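Local coordinates for protein phosphodiesterase (Pseudomonas aeruginosa, PDB 4G75) that is a colicin M-like bacteriocin, a magnesium-binding phosphodiesterase that probably kills related bacteria by degrading the lipid-linked precursor of peptidoglycan, at residues Gly234-Tyr239 against Gly281-Asn286. Residues are numbered along the deposited sequence; the frame is centred on the assembly and turned at random.
With EDO (1,2-ethanediol), chain C.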
ATOM      1  N   GLY A 234      15.360  -2.606 -24.116  1.00 11.00           N
ATOM      2  CA  GLY A 234      14.760  -1.360 -23.697  1.00 11.70           C
ATOM      3  C   GLY A 234      14.356  -1.441 -22.252  1.00 14.01           C
ATOM      4  O   GLY A 234      15.027  -2.083 -21.446  1.00 11.45           O
ATOM      5  N   GLU A 235      13.252  -0.790 -21.919  1.00  9.58           N
ATOM      6  CA  GLU A 235      12.805  -0.785 -20.538  1.00  9.99           C
ATOM      7  C   GLU A 235      11.310  -0.567 -20.429  1.00 13.33           C
ATOM      8  O   GLU A 235      10.645  -0.135 -21.379  1.00 13.03           O
ATOM      9  CB  GLU A 235      13.562   0.271 -19.731  1.00 12.51           C
ATOM     10  CG  GLU A 235      13.334   1.684 -20.194  1.00 11.84           C
ATOM     11  CD  GLU A 235      14.285   2.669 -19.542  1.00 19.13           C
ATOM     12  OE1 GLU A 235      15.392   2.259 -19.141  1.00 24.18           O
ATOM     13  OE2 GLU A 235      13.924   3.854 -19.436  1.00 18.87           O
ATOM     14  N   ILE A 236      10.793  -0.891 -19.257  1.00  8.40           N
ATOM     15  CA  ILE A 236       9.411  -0.646 -18.905  1.00 10.75           C
ATOM     16  C   ILE A 236       9.383   0.485 -17.885  1.00 10.97           C
ATOM     17  O   ILE A 236      10.103   0.444 -16.882  1.00 10.42           O
ATOM     18  CB  ILE A 236       8.785  -1.912 -18.269  1.00  8.06           C
ATOM     19  CG1 ILE A 236       8.686  -3.034 -19.311  1.00 13.72           C
ATOM     20  CG2 ILE A 236       7.419  -1.606 -17.678  1.00 10.29           C
ATOM     21  CD1 ILE A 236       8.156  -4.331 -18.761  1.00 19.24           C
ATOM     22  N   ARG A 237       8.591   1.512 -18.168  1.00  6.22           N
ATOM     23  CA  ARG A 237       8.324   2.568 -17.203  0.51  6.97           C
ATOM     24  C   ARG A 237       6.830   2.608 -16.905  1.00  8.16           C
ATOM     25  O   ARG A 237       6.061   1.836 -17.468  1.00  7.68           O
ATOM     26  CB  ARG A 237       8.820   3.919 -17.723  0.51  8.35           C
ATOM     27  CG  ARG A 237      10.289   3.902 -18.124  0.51 15.54           C
ATOM     28  CD  ARG A 237      10.913   5.288 -18.065  0.51 12.77           C
ATOM     29  NE  ARG A 237      10.397   6.173 -19.103  0.51 19.73           N
ATOM     30  CZ  ARG A 237      10.898   6.245 -20.331  0.51 15.16           C
ATOM     31  NH1 ARG A 237      11.921   5.472 -20.673  0.51 12.75           N
ATOM     32  NH2 ARG A 237      10.371   7.079 -21.217  0.51 14.58           N
ATOM     33  N   ALA A 238       6.423   3.503 -16.013  1.00  8.12           N
ATOM     34  CA  ALA A 238       5.018   3.578 -15.645  1.00  8.68           C
ATOM     35  C   ALA A 238       4.589   5.016 -15.452  1.00  7.96           C
ATOM     36  O   ALA A 238       5.329   5.822 -14.881  1.00  7.37           O
ATOM     37  CB  ALA A 238       4.754   2.782 -14.372  1.00  6.07           C
ATOM     38  N   TYR A 239       3.378   5.320 -15.905  1.00  9.16           N
ATOM     39  CA  TYR A 239       2.808   6.645 -15.705  1.00  6.20           C
ATOM     40  C   TYR A 239       2.260   6.829 -14.292  1.00 12.65           C
ATOM     41  O   TYR A 239       1.887   5.860 -13.621  1.00  9.65           O
ATOM     42  CB  TYR A 239       1.695   6.909 -16.724  1.00  6.81           C
ATOM     43  CG  TYR A 239       2.164   6.934 -18.164  1.00 10.30           C
ATOM     44  CD1 TYR A 239       2.584   8.117 -18.759  1.00  8.90           C
ATOM     45  CD2 TYR A 239       2.187   5.775 -18.925  1.00  6.76           C
ATOM     46  CE1 TYR A 239       3.012   8.147 -20.075  1.00 13.36           C
ATOM     47  CE2 TYR A 239       2.618   5.792 -20.250  1.00 10.68           C
ATOM     48  CZ  TYR A 239       3.030   6.982 -20.816  1.00 13.86           C
ATOM     49  OH  TYR A 239       3.453   7.015 -22.135  1.00 10.89           O
ATOM     50  N   GLY A 281      11.106   5.126 -12.191  1.00  5.69           N
ATOM     51  CA  GLY A 281      12.132   4.126 -12.435  1.00  9.13           C
ATOM     52  C   GLY A 281      11.819   3.273 -13.640  1.00  9.98           C
ATOM     53  O   GLY A 281      10.780   3.441 -14.293  1.00 10.77           O
ATOM     54  N   ALA A 282      12.719   2.345 -13.937  1.00  7.71           N
ATOM     55  CA  ALA A 282      12.550   1.481 -15.089  1.00  8.30           C
ATOM     56  C   ALA A 282      12.855   0.032 -14.754  1.00  9.71           C
ATOM     57  O   ALA A 282      13.710  -0.265 -13.917  1.00 11.59           O
ATOM     58  CB  ALA A 282      13.439   1.955 -16.239  1.00 11.98           C
ATOM     59  N   ILE A 283      12.139  -0.869 -15.412  1.00  8.73           N
ATOM     60  CA  ILE A 283      12.458  -2.287 -15.352  1.00 10.57           C
ATOM     61  C   ILE A 283      13.135  -2.631 -16.670  1.00 11.89           C
ATOM     62  O   ILE A 283      12.532  -2.464 -17.724  1.00 11.45           O
ATOM     63  CB  ILE A 283      11.188  -3.136 -15.202  1.00 14.74           C
ATOM     64  CG1 ILE A 283      10.408  -2.720 -13.948  1.00 14.01           C
ATOM     65  CG2 ILE A 283      11.529  -4.633 -15.177  1.00 12.11           C
ATOM     66  CD1 ILE A 283       8.997  -3.290 -13.881  1.00 14.40           C
ATOM     67  N   PRO A 284      14.393  -3.101 -16.617  1.00 11.46           N
ATOM     68  CA  PRO A 284      15.139  -3.438 -17.838  1.00  9.56           C
ATOM     69  C   PRO A 284      14.490  -4.563 -18.638  1.00  9.84           C
ATOM     70  O   PRO A 284      13.969  -5.520 -18.060  1.00 14.31           O
ATOM     71  CB  PRO A 284      16.497  -3.904 -17.303  1.00 16.73           C
ATOM     72  CG  PRO A 284      16.614  -3.274 -15.953  1.00 26.61           C
ATOM     73  CD  PRO A 284      15.219  -3.267 -15.407  1.00 15.53           C
ATOM     74  N   VAL A 285      14.535  -4.446 -19.961  1.00 12.07           N
ATOM     75  CA  VAL A 285      14.047  -5.501 -20.839  1.00  7.37           C
ATOM     76  C   VAL A 285      15.122  -5.897 -21.841  1.00 16.65           C
ATOM     77  O   VAL A 285      15.661  -5.053 -22.562  1.00 12.10           O
ATOM     78  CB  VAL A 285      12.782  -5.076 -21.610  1.00  7.07           C
ATOM     79  CG1 VAL A 285      12.310  -6.207 -22.501  1.00 10.46           C
ATOM     80  CG2 VAL A 285      11.671  -4.681 -20.642  1.00 12.22           C
ATOM     81  N   ASN A 286      15.429  -7.190 -21.860  1.00 11.27           N
ATOM     82  CA  ASN A 286      16.396  -7.750 -22.791  0.51 16.17           C
ATOM     83  C   ASN A 286      15.891  -9.105 -23.270  1.00 17.02           C
ATOM     84  O   ASN A 286      16.087 -10.120 -22.603  1.00 16.41           O
ATOM     85  CB  ASN A 286      17.760  -7.896 -22.110  0.51 20.23           C
ATOM     86  CG  ASN A 286      18.871  -8.262 -23.080  0.51 26.86           C
ATOM     87  OD1 ASN A 286      18.748  -8.074 -24.292  0.51 17.97           O
ATOM     88  ND2 ASN A 286      19.974  -8.779 -22.544  0.51 23.62           N
TER
HETATM   89  C1  EDO C 302       6.080   7.188 -18.701  1.00 19.16           C
HETATM   90  O1  EDO C 302       6.527   8.126 -19.684  1.00 20.96           O
HETATM   91  C2  EDO C 302       6.790   7.511 -17.393  1.00 25.83           C
HETATM   92  O2  EDO C 302       8.201   7.489 -17.638  1.00 29.75           O
HETATM   93  O   HOH W   1       8.524   4.898 -14.439  1.00  8.07           O
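I236 and I283 face each other as an antiparallel hydrogen-bonded pair, I236 N to I283 O and I283 N to I236 O both 2.8 Å. G234 and V285 form the next such pair, G234 N to V285 O 2.9 Å and V285 N to G234 O 2.8 Å. Between the two, P284 sits opposite E235 at a non-hydrogen-bonded position, where its missing N-H costs this pairing no bond, and E235 CA makes a CA-H...O contact with I283 O. The tight part is the face bearing I236, I283 and V285. I236 turns CG1 beside its own backbone N (chi1 -67°), which brings it against V285 CG2 at 3.7 Å, while its CB meets CB of I283. The other face is polar and more open. Here the A282 methyl packs against the flat face of the E235 carboxylate, CB 3.5 Å from CD. In one of its two conformers R237, bent at chi3 (-69°), folds back along its own strand to form a salt bridge from NH1 to the anti lone pair of E235 OE2, 2.9 Å, nearly in the guanidinium plane. In that conformer R237 NE also donates to O2 of a 1,2-ethanediol, probably from the crystallisation liquor, which is bonded to R217 too and lays C1 over one face of the Y239 ring. Past A282 direct pairing gives way to a water that accepts from A238 N and probably donates to G281 O, though it has more acceptors in reach than protons. In the mixed sheet of this colicin M-family protein, strand 229-243 runs between 283-290 and 213-224; on its edge toward 213-224, E235, R237 and Y239 share backbone hydrogen bonds with that strand. P170 and V172 pack on I236, I163 on I283, and F232, farther back on strand 229-243, on V285.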